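Local coordinates for protein argonaute (Marinitoga piezophila, PDB 5I4A), which cleaves single-stranded DNA that it recognises with a short guide RNA bearing a 5'-hydroxyl end, preferring manganese, possibly in defence against mobile elements, at residues F301-Q307 / V377-K381; L399-L403 / Y418-M422. One frame throughout, in Å; residues are numbered along the deposited sequence.

Interaction 1: F301-Q307 / V377-K381; sequences FFSSKKQ and VLLDK. With nucleotides of chain B.
The carboxamide nitrogen of Gln-307 holds two acceptors on the facing segment, with Asp-380 OD1 2.9 Å from its NE2. That bond is bent (131° at the hydrogen) and reaches OD1 from above the carboxylate plane, the amide and carboxylate being steeply inclined to each other. The second, from Gln-307 NE2 to Leu-378 O, is straighter, yet also comes from above the carbonyl plane. The extended side chain of Gln-307, which sets CG opposite the backbone N (chi1 -178°), spans from its helix to these acceptors, while its OE1 takes the backbone N-H of Ser-303 at 2.9 Å. Replacing this glutamine with alanine would probably leave Ser-303 N and Leu-378 O each without one partner. Ser-303 OG donates to Asp-380 OD2 over 2.7 Å, on the syn side, and Lys-404 forms a salt bridge with OD1. Beside this polar cluster, strands 295-302 and 374-379 run parallel in the Mid-domain sheet: Leu-378 N bonds Phe-301 O at 3.0 Å and 173°. Ser-304 N-caps the following helix, its OG accepting from Gln-307 N. The isobutyl group of Leu-378 packs along the ring of Phe-302, CD2 of Leu-378 lying 3.6 Å from CE2 of Phe-302.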
ATOM      1  N   PHE A 301       9.077 -18.541 -25.938  1.00 15.03           N
ATOM      2  CA  PHE A 301       9.407 -17.362 -26.732  1.00 16.34           C
ATOM      3  C   PHE A 301      10.771 -16.843 -26.300  1.00 19.91           C
ATOM      4  O   PHE A 301      10.982 -16.552 -25.118  1.00 17.52           O
ATOM      5  CB  PHE A 301       8.349 -16.265 -26.579  1.00 22.43           C
ATOM      6  CG  PHE A 301       7.054 -16.564 -27.282  1.00 17.23           C
ATOM      7  CD1 PHE A 301       6.048 -17.266 -26.640  1.00 21.44           C
ATOM      8  CD2 PHE A 301       6.846 -16.143 -28.585  1.00 17.75           C
ATOM      9  CE1 PHE A 301       4.854 -17.544 -27.288  1.00 25.57           C
ATOM     10  CE2 PHE A 301       5.658 -16.418 -29.235  1.00 15.67           C
ATOM     11  CZ  PHE A 301       4.664 -17.120 -28.588  1.00 19.75           C
ATOM     12  N   PHE A 302      11.686 -16.722 -27.254  1.00 25.75           N
ATOM     13  CA  PHE A 302      13.023 -16.216 -26.995  1.00 25.62           C
ATOM     14  C   PHE A 302      13.222 -14.895 -27.727  1.00 24.91           C
ATOM     15  O   PHE A 302      12.644 -14.665 -28.794  1.00 23.72           O
ATOM     16  CB  PHE A 302      14.095 -17.219 -27.430  1.00 17.87           C
ATOM     17  CG  PHE A 302      13.971 -18.562 -26.768  1.00 21.43           C
ATOM     18  CD1 PHE A 302      13.164 -19.546 -27.312  1.00 16.57           C
ATOM     19  CD2 PHE A 302      14.670 -18.847 -25.609  1.00 27.10           C
ATOM     20  CE1 PHE A 302      13.050 -20.778 -26.710  1.00 21.18           C
ATOM     21  CE2 PHE A 302      14.560 -20.079 -25.003  1.00 29.32           C
ATOM     22  CZ  PHE A 302      13.747 -21.045 -25.555  1.00 28.43           C
ATOM     23  N   SER A 303      14.050 -14.025 -27.146  1.00 29.23           N
ATOM     24  CA  SER A 303      14.294 -12.725 -27.757  1.00 24.10           C
ATOM     25  C   SER A 303      15.220 -12.818 -28.964  1.00 28.67           C
ATOM     26  O   SER A 303      15.276 -11.873 -29.760  1.00 24.68           O
ATOM     27  CB  SER A 303      14.870 -11.759 -26.722  1.00 22.35           C
ATOM     28  OG  SER A 303      16.138 -12.192 -26.265  1.00 31.21           O
ATOM     29  N   SER A 304      15.938 -13.929 -29.121  1.00 27.90           N
ATOM     30  CA  SER A 304      16.859 -14.122 -30.235  1.00 32.58           C
ATOM     31  C   SER A 304      17.322 -15.570 -30.236  1.00 33.48           C
ATOM     32  O   SER A 304      17.180 -16.286 -29.241  1.00 32.29           O
ATOM     33  CB  SER A 304      18.066 -13.182 -30.143  1.00 28.70           C
ATOM     34  OG  SER A 304      18.819 -13.437 -28.968  1.00 35.44           O
ATOM     35  N   LYS A 305      17.872 -15.993 -31.377  1.00 32.76           N
ATOM     36  CA  LYS A 305      18.562 -17.277 -31.424  1.00 28.63           C
ATOM     37  C   LYS A 305      19.706 -17.314 -30.419  1.00 26.15           C
ATOM     38  O   LYS A 305      19.934 -18.337 -29.762  1.00 29.02           O
ATOM     39  CB  LYS A 305      19.082 -17.550 -32.837  1.00 30.49           C
ATOM     40  CG  LYS A 305      18.003 -17.882 -33.856  1.00 35.76           C
ATOM     41  CD  LYS A 305      17.353 -19.224 -33.564  1.00 39.33           C
ATOM     42  CE  LYS A 305      16.402 -19.634 -34.680  1.00 36.86           C
ATOM     43  NZ  LYS A 305      15.852 -21.004 -34.468  1.00 42.44           N
ATOM     44  N   LYS A 306      20.425 -16.197 -30.273  1.00 22.48           N
ATOM     45  CA  LYS A 306      21.546 -16.153 -29.337  1.00 30.68           C
ATOM     46  C   LYS A 306      21.086 -16.444 -27.916  1.00 31.11           C
ATOM     47  O   LYS A 306      21.696 -17.255 -27.209  1.00 26.91           O
ATOM     48  CB  LYS A 306      22.240 -14.791 -29.401  1.00 29.19           C
ATOM     49  CG  LYS A 306      23.493 -14.716 -28.539  1.00 41.31           C
ATOM     50  CD  LYS A 306      23.645 -13.352 -27.887  1.00 49.95           C
ATOM     51  CE  LYS A 306      24.640 -12.479 -28.631  1.00 55.92           C
ATOM     52  NZ  LYS A 306      24.842 -11.171 -27.946  1.00 64.29           N
ATOM     53  N   GLN A 307      20.004 -15.793 -27.481  1.00 29.58           N
ATOM     54  CA  GLN A 307      19.500 -16.018 -26.130  1.00 27.34           C
ATOM     55  C   GLN A 307      19.154 -17.485 -25.911  1.00 24.15           C
ATOM     56  O   GLN A 307      19.411 -18.037 -24.836  1.00 26.99           O
ATOM     57  CB  GLN A 307      18.280 -15.138 -25.869  1.00 32.02           C
ATOM     58  CG  GLN A 307      17.717 -15.288 -24.467  1.00 25.76           C
ATOM     59  CD  GLN A 307      16.268 -14.871 -24.385  1.00 22.00           C
ATOM     60  OE1 GLN A 307      15.411 -15.437 -25.058  1.00 24.72           O
ATOM     61  NE2 GLN A 307      15.984 -13.877 -23.552  1.00 23.24           N
ATOM     62  N   VAL A 377       8.147 -16.797 -21.726  1.00 21.07           N
ATOM     63  CA  VAL A 377       8.801 -15.723 -22.461  1.00 11.81           C
ATOM     64  C   VAL A 377      10.065 -15.354 -21.700  1.00 20.52           C
ATOM     65  O   VAL A 377       9.996 -14.871 -20.562  1.00 16.92           O
ATOM     66  CB  VAL A 377       7.879 -14.509 -22.624  1.00 18.93           C
ATOM     67  CG1 VAL A 377       8.577 -13.407 -23.405  1.00 30.81           C
ATOM     68  CG2 VAL A 377       6.585 -14.933 -23.303  1.00 20.71           C
ATOM     69  N   LEU A 378      11.219 -15.594 -22.316  1.00 21.48           N
ATOM     70  CA  LEU A 378      12.495 -15.337 -21.665  1.00 21.27           C
ATOM     71  C   LEU A 378      12.874 -13.872 -21.836  1.00 23.03           C
ATOM     72  O   LEU A 378      13.018 -13.386 -22.965  1.00 17.95           O
ATOM     73  CB  LEU A 378      13.581 -16.248 -22.234  1.00 18.29           C
ATOM     74  CG  LEU A 378      13.598 -17.695 -21.741  1.00 27.15           C
ATOM     75  CD1 LEU A 378      12.521 -18.534 -22.420  1.00 29.50           C
ATOM     76  CD2 LEU A 378      14.978 -18.304 -21.950  1.00 35.29           C
ATOM     77  N   LEU A 379      13.026 -13.171 -20.716  1.00 21.48           N
ATOM     78  CA  LEU A 379      13.451 -11.780 -20.706  1.00 22.42           C
ATOM     79  C   LEU A 379      14.957 -11.710 -20.496  1.00 26.30           C
ATOM     80  O   LEU A 379      15.503 -12.404 -19.635  1.00 28.33           O
ATOM     81  CB  LEU A 379      12.735 -10.998 -19.603  1.00 26.24           C
ATOM     82  CG  LEU A 379      11.212 -11.120 -19.500  1.00 26.91           C
ATOM     83  CD1 LEU A 379      10.697 -10.354 -18.294  1.00 28.87           C
ATOM     84  CD2 LEU A 379      10.527 -10.639 -20.773  1.00 27.53           C
ATOM     85  N   ASP A 380      15.624 -10.868 -21.288  1.00 27.13           N
ATOM     86  CA  ASP A 380      17.068 -10.710 -21.148  1.00 37.50           C
ATOM     87  C   ASP A 380      17.437 -10.014 -19.844  1.00 32.45           C
ATOM     88  O   ASP A 380      18.488 -10.303 -19.262  1.00 53.62           O
ATOM     89  CB  ASP A 380      17.624  -9.931 -22.337  1.00 38.37           C
ATOM     90  CG  ASP A 380      17.653 -10.756 -23.605  1.00 46.26           C
ATOM     91  OD1 ASP A 380      18.160 -11.896 -23.559  1.00 41.23           O
ATOM     92  OD2 ASP A 380      17.158 -10.269 -24.644  1.00 47.10           O
ATOM     93  N   LYS A 381      16.585  -9.111 -19.371  1.00 31.50           N
ATOM     94  CA  LYS A 381      16.831  -8.355 -18.152  1.00 29.90           C
ATOM     95  C   LYS A 381      15.488  -7.866 -17.634  1.00 26.97           C
ATOM     96  O   LYS A 381      14.473  -7.934 -18.332  1.00 28.28           O
ATOM     97  CB  LYS A 381      17.779  -7.181 -18.410  1.00 34.73           C
ATOM     98  CG  LYS A 381      17.285  -6.259 -19.513  1.00 46.06           C
ATOM     99  CD  LYS A 381      18.105  -4.985 -19.609  1.00 61.24           C
ATOM    100  CE  LYS A 381      17.481  -4.022 -20.610  1.00 67.26           C
ATOM    101  NZ  LYS A 381      16.073  -3.687 -20.249  1.00 65.34           N
TER
ATOM    102  O5'   U B   1       6.482 -10.721 -13.030  1.00 35.88           O
ATOM    103  C5'   U B   1       6.732 -11.647 -14.083  1.00 34.26           C
ATOM    104  C4'   U B   1       8.156 -11.564 -14.579  1.00 35.16           C
ATOM    105  O4'   U B   1       8.340 -10.315 -15.296  1.00 36.64           O
ATOM    106  C3'   U B   1       9.233 -11.609 -13.498  1.00 35.12           C
ATOM    107  O3'   U B   1      10.354 -12.365 -13.955  1.00 33.71           O
ATOM    108  C2'   U B   1       9.629 -10.144 -13.333  1.00 37.25           C
ATOM    109  O2'   U B   1      10.957  -9.946 -12.894  1.00 37.72           O
ATOM    110  C1'   U B   1       9.419  -9.589 -14.740  1.00 36.13           C
ATOM    111  N1    U B   1       9.046  -8.169 -14.742  1.00 26.95           N
ATOM    112  C2    U B   1       9.805  -7.258 -15.453  1.00 24.20           C
ATOM    113  O2    U B   1      10.789  -7.574 -16.102  1.00 24.01           O
ATOM    114  N3    U B   1       9.363  -5.958 -15.377  1.00 24.43           N
ATOM    115  C4    U B   1       8.265  -5.493 -14.673  1.00 23.54           C
ATOM    116  O4    U B   1       7.984  -4.295 -14.694  1.00 20.07           O
ATOM    117  C5    U B   1       7.538  -6.498 -13.964  1.00 21.60           C
ATOM    118  C6    U B   1       7.947  -7.767 -14.022  1.00 17.76           C
TER

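Interaction 2: L399-L403 / Y418-M422; sequences LQPIL and YVYKM. With nucleotides of chain B.
Strand-to-helix packing beside the guide RNA joins strand 399-403 of the Mid-domain parallel sheet to helix 418-422, which runs almost antiparallel to it (168°) with the axes 10.4 Å apart. The ring of Tyr-418 lies between two side chains: Ile-402 CD1 sits over its centre in a CH-pi contact, 4.0 Å from the centroid, while Met-422 CE covers the opposite face nearer the rim. The hydroxyl OH of Tyr-418 donates to Gln-400 O over 2.7 Å, arriving from above the carbonyl plane. The side chains of Gln-400 and Lys-421 run antiparallel past one another, with Gln-400 OE1 3.4 Å from Lys-421 CD. Bent at chi2 (-70°), the glutamine turns OE1 toward a water that donates to it and to Pro-401 O and accepts from Lys-421 NZ. Fully extended, Lys-421 reaches the backbone of chain B, where NZ lies 2.5 Å from OP1 of U3, a bond whose exact length is doubtful, and makes a weak one to O3' of A2. From the strand end, Leu-403 N gives a straight bond, 2.6 Å and 178°, to OP2 of A2. The charge of Lys-421 probably offsets that of the RNA backbone near the 5' end of the guide.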
ATOM      1  N   LEU A 399       0.469 -15.168 -20.715  1.00 16.30           N
ATOM      2  CA  LEU A 399       1.821 -14.629 -20.699  1.00 19.87           C
ATOM      3  C   LEU A 399       2.510 -14.969 -19.381  1.00 31.99           C
ATOM      4  O   LEU A 399       2.017 -14.618 -18.303  1.00 22.70           O
ATOM      5  CB  LEU A 399       1.771 -13.118 -20.920  1.00 22.93           C
ATOM      6  CG  LEU A 399       3.072 -12.321 -20.969  1.00 32.35           C
ATOM      7  CD1 LEU A 399       4.048 -12.974 -21.915  1.00 32.37           C
ATOM      8  CD2 LEU A 399       2.786 -10.895 -21.403  1.00 20.86           C
ATOM      9  N   GLN A 400       3.652 -15.655 -19.466  1.00 24.85           N
ATOM     10  CA  GLN A 400       4.402 -16.102 -18.292  1.00 15.87           C
ATOM     11  C   GLN A 400       5.876 -15.768 -18.475  1.00 16.57           C
ATOM     12  O   GLN A 400       6.693 -16.651 -18.772  1.00 18.03           O
ATOM     13  CB  GLN A 400       4.206 -17.601 -18.049  1.00 13.25           C
ATOM     14  CG  GLN A 400       2.797 -17.994 -17.609  1.00 22.56           C
ATOM     15  CD  GLN A 400       2.469 -17.535 -16.196  1.00 24.94           C
ATOM     16  OE1 GLN A 400       3.333 -17.030 -15.479  1.00 25.17           O
ATOM     17  NE2 GLN A 400       1.216 -17.711 -15.791  1.00 21.91           N
ATOM     18  N   PRO A 401       6.258 -14.509 -18.278  1.00 18.07           N
ATOM     19  CA  PRO A 401       7.659 -14.124 -18.476  1.00 14.15           C
ATOM     20  C   PRO A 401       8.542 -14.611 -17.337  1.00 22.15           C
ATOM     21  O   PRO A 401       8.093 -14.819 -16.209  1.00 24.94           O
ATOM     22  CB  PRO A 401       7.612 -12.592 -18.523  1.00 18.97           C
ATOM     23  CG  PRO A 401       6.133 -12.221 -18.540  1.00 29.03           C
ATOM     24  CD  PRO A 401       5.423 -13.362 -17.894  1.00 17.82           C
ATOM     25  N   ILE A 402       9.823 -14.788 -17.652  1.00 23.50           N
ATOM     26  CA  ILE A 402      10.813 -15.179 -16.651  1.00 18.22           C
ATOM     27  C   ILE A 402      12.177 -14.660 -17.089  1.00 17.86           C
ATOM     28  O   ILE A 402      12.511 -14.674 -18.277  1.00 23.52           O
ATOM     29  CB  ILE A 402      10.826 -16.708 -16.425  1.00 22.02           C
ATOM     30  CG1 ILE A 402      11.850 -17.083 -15.347  1.00 23.41           C
ATOM     31  CG2 ILE A 402      11.100 -17.453 -17.729  1.00 20.34           C
ATOM     32  CD1 ILE A 402      11.767 -18.521 -14.888  1.00 30.89           C
ATOM     33  N   LEU A 403      12.956 -14.185 -16.120  1.00 18.71           N
ATOM     34  CA  LEU A 403      14.278 -13.650 -16.408  1.00 26.75           C
ATOM     35  C   LEU A 403      15.216 -14.752 -16.885  1.00 26.71           C
ATOM     36  O   LEU A 403      15.273 -15.837 -16.296  1.00 26.08           O
ATOM     37  CB  LEU A 403      14.847 -12.962 -15.167  1.00 27.30           C
ATOM     38  CG  LEU A 403      14.060 -11.738 -14.696  1.00 26.18           C
ATOM     39  CD1 LEU A 403      14.657 -11.163 -13.421  1.00 25.57           C
ATOM     40  CD2 LEU A 403      14.025 -10.687 -15.795  1.00 31.47           C
ATOM     41  N   TYR A 418       7.441 -20.877 -10.127  1.00 20.41           N
ATOM     42  CA  TYR A 418       7.010 -20.625 -11.497  1.00 20.34           C
ATOM     43  C   TYR A 418       5.897 -21.586 -11.908  1.00 14.13           C
ATOM     44  O   TYR A 418       4.886 -21.173 -12.491  1.00 19.56           O
ATOM     45  CB  TYR A 418       8.226 -20.743 -12.416  1.00 16.99           C
ATOM     46  CG  TYR A 418       8.066 -20.254 -13.837  1.00 17.82           C
ATOM     47  CD1 TYR A 418       7.402 -19.067 -14.127  1.00 18.85           C
ATOM     48  CD2 TYR A 418       8.626 -20.964 -14.888  1.00 17.87           C
ATOM     49  CE1 TYR A 418       7.280 -18.620 -15.435  1.00 14.98           C
ATOM     50  CE2 TYR A 418       8.514 -20.525 -16.189  1.00 24.78           C
ATOM     51  CZ  TYR A 418       7.839 -19.356 -16.461  1.00 19.44           C
ATOM     52  OH  TYR A 418       7.727 -18.925 -17.761  1.00 19.95           O
ATOM     53  N   VAL A 419       6.051 -22.873 -11.585  1.00 13.93           N
ATOM     54  CA  VAL A 419       5.018 -23.850 -11.920  1.00 22.22           C
ATOM     55  C   VAL A 419       3.764 -23.611 -11.089  1.00 14.01           C
ATOM     56  O   VAL A 419       2.639 -23.796 -11.570  1.00 17.61           O
ATOM     57  CB  VAL A 419       5.550 -25.283 -11.739  1.00 22.21           C
ATOM     58  CG1 VAL A 419       4.471 -26.300 -12.091  1.00 13.02           C
ATOM     59  CG2 VAL A 419       6.784 -25.506 -12.597  1.00 22.29           C
ATOM     60  N   TYR A 420       3.935 -23.208  -9.827  1.00 17.72           N
ATOM     61  CA  TYR A 420       2.781 -22.871  -9.001  1.00 20.74           C
ATOM     62  C   TYR A 420       1.982 -21.731  -9.620  1.00 17.70           C
ATOM     63  O   TYR A 420       0.750 -21.792  -9.699  1.00 19.24           O
ATOM     64  CB  TYR A 420       3.234 -22.506  -7.583  1.00 16.10           C
ATOM     65  CG  TYR A 420       2.088 -22.136  -6.670  1.00 13.87           C
ATOM     66  CD1 TYR A 420       1.583 -20.839  -6.640  1.00 22.33           C
ATOM     67  CD2 TYR A 420       1.500 -23.086  -5.845  1.00 24.17           C
ATOM     68  CE1 TYR A 420       0.526 -20.501  -5.816  1.00 19.45           C
ATOM     69  CE2 TYR A 420       0.447 -22.757  -5.014  1.00 18.59           C
ATOM     70  CZ  TYR A 420      -0.035 -21.462  -5.003  1.00 27.17           C
ATOM     71  OH  TYR A 420      -1.084 -21.128  -4.178  1.00 20.24           O
ATOM     72  N   LYS A 421       2.675 -20.670 -10.046  1.00 19.59           N
ATOM     73  CA  LYS A 421       2.004 -19.540 -10.681  1.00 21.11           C
ATOM     74  C   LYS A 421       1.209 -19.985 -11.903  1.00 15.41           C
ATOM     75  O   LYS A 421       0.075 -19.539 -12.116  1.00 28.47           O
ATOM     76  CB  LYS A 421       3.031 -18.478 -11.075  1.00 19.55           C
ATOM     77  CG  LYS A 421       2.442 -17.316 -11.856  1.00 19.86           C
ATOM     78  CD  LYS A 421       3.494 -16.284 -12.212  1.00 19.73           C
ATOM     79  CE  LYS A 421       2.842 -15.050 -12.811  1.00 17.29           C
ATOM     80  NZ  LYS A 421       3.814 -13.949 -13.094  1.00 14.24           N
ATOM     81  N   MET A 422       1.792 -20.870 -12.716  1.00 13.66           N
ATOM     82  CA  MET A 422       1.082 -21.391 -13.880  1.00 21.95           C
ATOM     83  C   MET A 422      -0.211 -22.083 -13.469  1.00 21.63           C
ATOM     84  O   MET A 422      -1.270 -21.849 -14.064  1.00 20.44           O
ATOM     85  CB  MET A 422       1.983 -22.350 -14.653  1.00 35.52           C
ATOM     86  CG  MET A 422       3.162 -21.685 -15.326  1.00 82.25           C
ATOM     87  SD  MET A 422       4.170 -22.896 -16.193  1.00134.76           S
ATOM     88  CE  MET A 422       5.422 -21.839 -16.899  1.00111.63           C
TER
ATOM     89  P     A B   2      11.158 -13.294 -12.920  1.00 33.24           P
ATOM     90  OP1   A B   2      11.738 -12.411 -11.882  1.00 32.44           O
ATOM     91  OP2   A B   2      12.037 -14.218 -13.679  1.00 34.42           O
ATOM     92  O5'   A B   2      10.024 -14.153 -12.206  1.00 34.51           O
ATOM     93  C5'   A B   2       9.190 -15.040 -12.939  1.00 32.82           C
ATOM     94  C4'   A B   2       8.400 -15.917 -12.005  1.00 33.07           C
ATOM     95  O4'   A B   2       9.304 -16.847 -11.351  1.00 33.65           O
ATOM     96  C3'   A B   2       7.718 -15.188 -10.858  1.00 33.24           C
ATOM     97  O3'   A B   2       6.469 -14.626 -11.218  1.00 32.25           O
ATOM     98  C2'   A B   2       7.632 -16.260  -9.782  1.00 33.92           C
ATOM     99  O2'   A B   2       6.575 -17.167 -10.050  1.00 33.14           O
ATOM    100  C1'   A B   2       8.958 -16.986  -9.992  1.00 32.53           C
ATOM    101  N9    A B   2      10.039 -16.384  -9.190  1.00 13.84           N
ATOM    102  C8    A B   2      11.071 -15.596  -9.635  1.00 19.60           C
ATOM    103  N7    A B   2      11.887 -15.200  -8.688  1.00 16.46           N
ATOM    104  C5    A B   2      11.349 -15.767  -7.538  1.00 21.91           C
ATOM    105  C6    A B   2      11.742 -15.729  -6.189  1.00 24.10           C
ATOM    106  N6    A B   2      12.817 -15.066  -5.749  1.00 25.36           N
ATOM    107  N1    A B   2      10.982 -16.399  -5.295  1.00 23.42           N
ATOM    108  C2    A B   2       9.907 -17.063  -5.734  1.00 22.75           C
ATOM    109  N3    A B   2       9.441 -17.169  -6.977  1.00 22.17           N
ATOM    110  C4    A B   2      10.215 -16.494  -7.836  1.00 14.12           C
ATOM    111  O5'   U B   1       6.482 -10.721 -13.030  1.00 35.88           O
ATOM    112  C5'   U B   1       6.732 -11.647 -14.083  1.00 34.26           C
ATOM    113  C4'   U B   1       8.156 -11.564 -14.579  1.00 35.16           C
ATOM    114  O4'   U B   1       8.340 -10.315 -15.296  1.00 36.64           O
ATOM    115  C3'   U B   1       9.233 -11.609 -13.498  1.00 35.12           C
ATOM    116  O3'   U B   1      10.354 -12.365 -13.955  1.00 33.71           O
ATOM    117  C2'   U B   1       9.629 -10.144 -13.333  1.00 37.25           C
ATOM    118  O2'   U B   1      10.957  -9.946 -12.894  1.00 37.72           O
ATOM    119  C1'   U B   1       9.419  -9.589 -14.740  1.00 36.13           C
ATOM    120  N1    U B   1       9.046  -8.169 -14.742  1.00 26.95           N
ATOM    121  C2    U B   1       9.805  -7.258 -15.453  1.00 24.20           C
ATOM    122  O2    U B   1      10.789  -7.574 -16.102  1.00 24.01           O
ATOM    123  N3    U B   1       9.363  -5.958 -15.377  1.00 24.43           N
ATOM    124  C4    U B   1       8.265  -5.493 -14.673  1.00 23.54           C
ATOM    125  O4    U B   1       7.984  -4.295 -14.694  1.00 20.07           O
ATOM    126  C5    U B   1       7.538  -6.498 -13.964  1.00 21.60           C
ATOM    127  C6    U B   1       7.947  -7.767 -14.022  1.00 17.76           C
ATOM    128  P     U B   3       5.965 -13.283 -10.498  1.00 32.91           P
ATOM    129  OP1   U B   3       4.594 -12.967 -10.972  1.00 34.54           O
ATOM    130  OP2   U B   3       7.027 -12.257 -10.611  1.00 31.99           O
ATOM    131  O5'   U B   3       5.859 -13.710  -8.972  1.00 34.88           O
ATOM    132  C5'   U B   3       6.165 -12.789  -7.943  1.00 35.27           C
ATOM    133  C4'   U B   3       6.280 -13.477  -6.609  1.00 35.59           C
ATOM    134  O4'   U B   3       7.526 -14.220  -6.539  1.00 36.12           O
ATOM    135  C3'   U B   3       6.326 -12.548  -5.410  1.00 36.08           C
ATOM    136  O3'   U B   3       5.033 -12.159  -4.988  1.00 35.26           O
ATOM    137  C2'   U B   3       7.074 -13.366  -4.371  1.00 37.51           C
ATOM    138  O2'   U B   3       6.207 -14.300  -3.754  1.00 36.50           O
ATOM    139  C1'   U B   3       8.075 -14.125  -5.243  1.00 35.32           C
ATOM    140  N1    U B   3       9.365 -13.407  -5.342  1.00 27.43           N
ATOM    141  C2    U B   3      10.168 -13.331  -4.217  1.00 28.05           C
ATOM    142  O2    U B   3       9.880 -13.829  -3.142  1.00 24.53           O
ATOM    143  N3    U B   3      11.341 -12.640  -4.397  1.00 26.87           N
ATOM    144  C4    U B   3      11.781 -12.037  -5.553  1.00 28.34           C
ATOM    145  O4    U B   3      12.867 -11.455  -5.555  1.00 34.63           O
ATOM    146  C5    U B   3      10.897 -12.160  -6.669  1.00 25.96           C
ATOM    147  C6    U B   3       9.747 -12.825  -6.525  1.00 17.70           C
TER
HETATM  148  O   HOH W   1       5.609 -15.351 -15.128  1.00 18.49           O

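Both contacts belong to the Mid domain and lie in series along the chain, interaction 1 closing before interaction 2 opens, with centres about 15 Å apart. They share one parallel sheet, in which strand 374-379 of interaction 1 neighbours strand 398-403 of interaction 2. Direct evidence of the join comes from two probable backbone hydrogen bonds, Leu-379 N to Ile-402 O and Ile-402 N to Val-377 O, each 2.9 Å, and from packing of Val-377 CG2 on Leu-399 CD1. Interaction 1 ties two strands and the start of helix 305-310; interaction 2 adds helix 412-424. The sheet thus connects the largely buried polar cluster to the phosphate-binding side, where the first nucleotides of the guide are held.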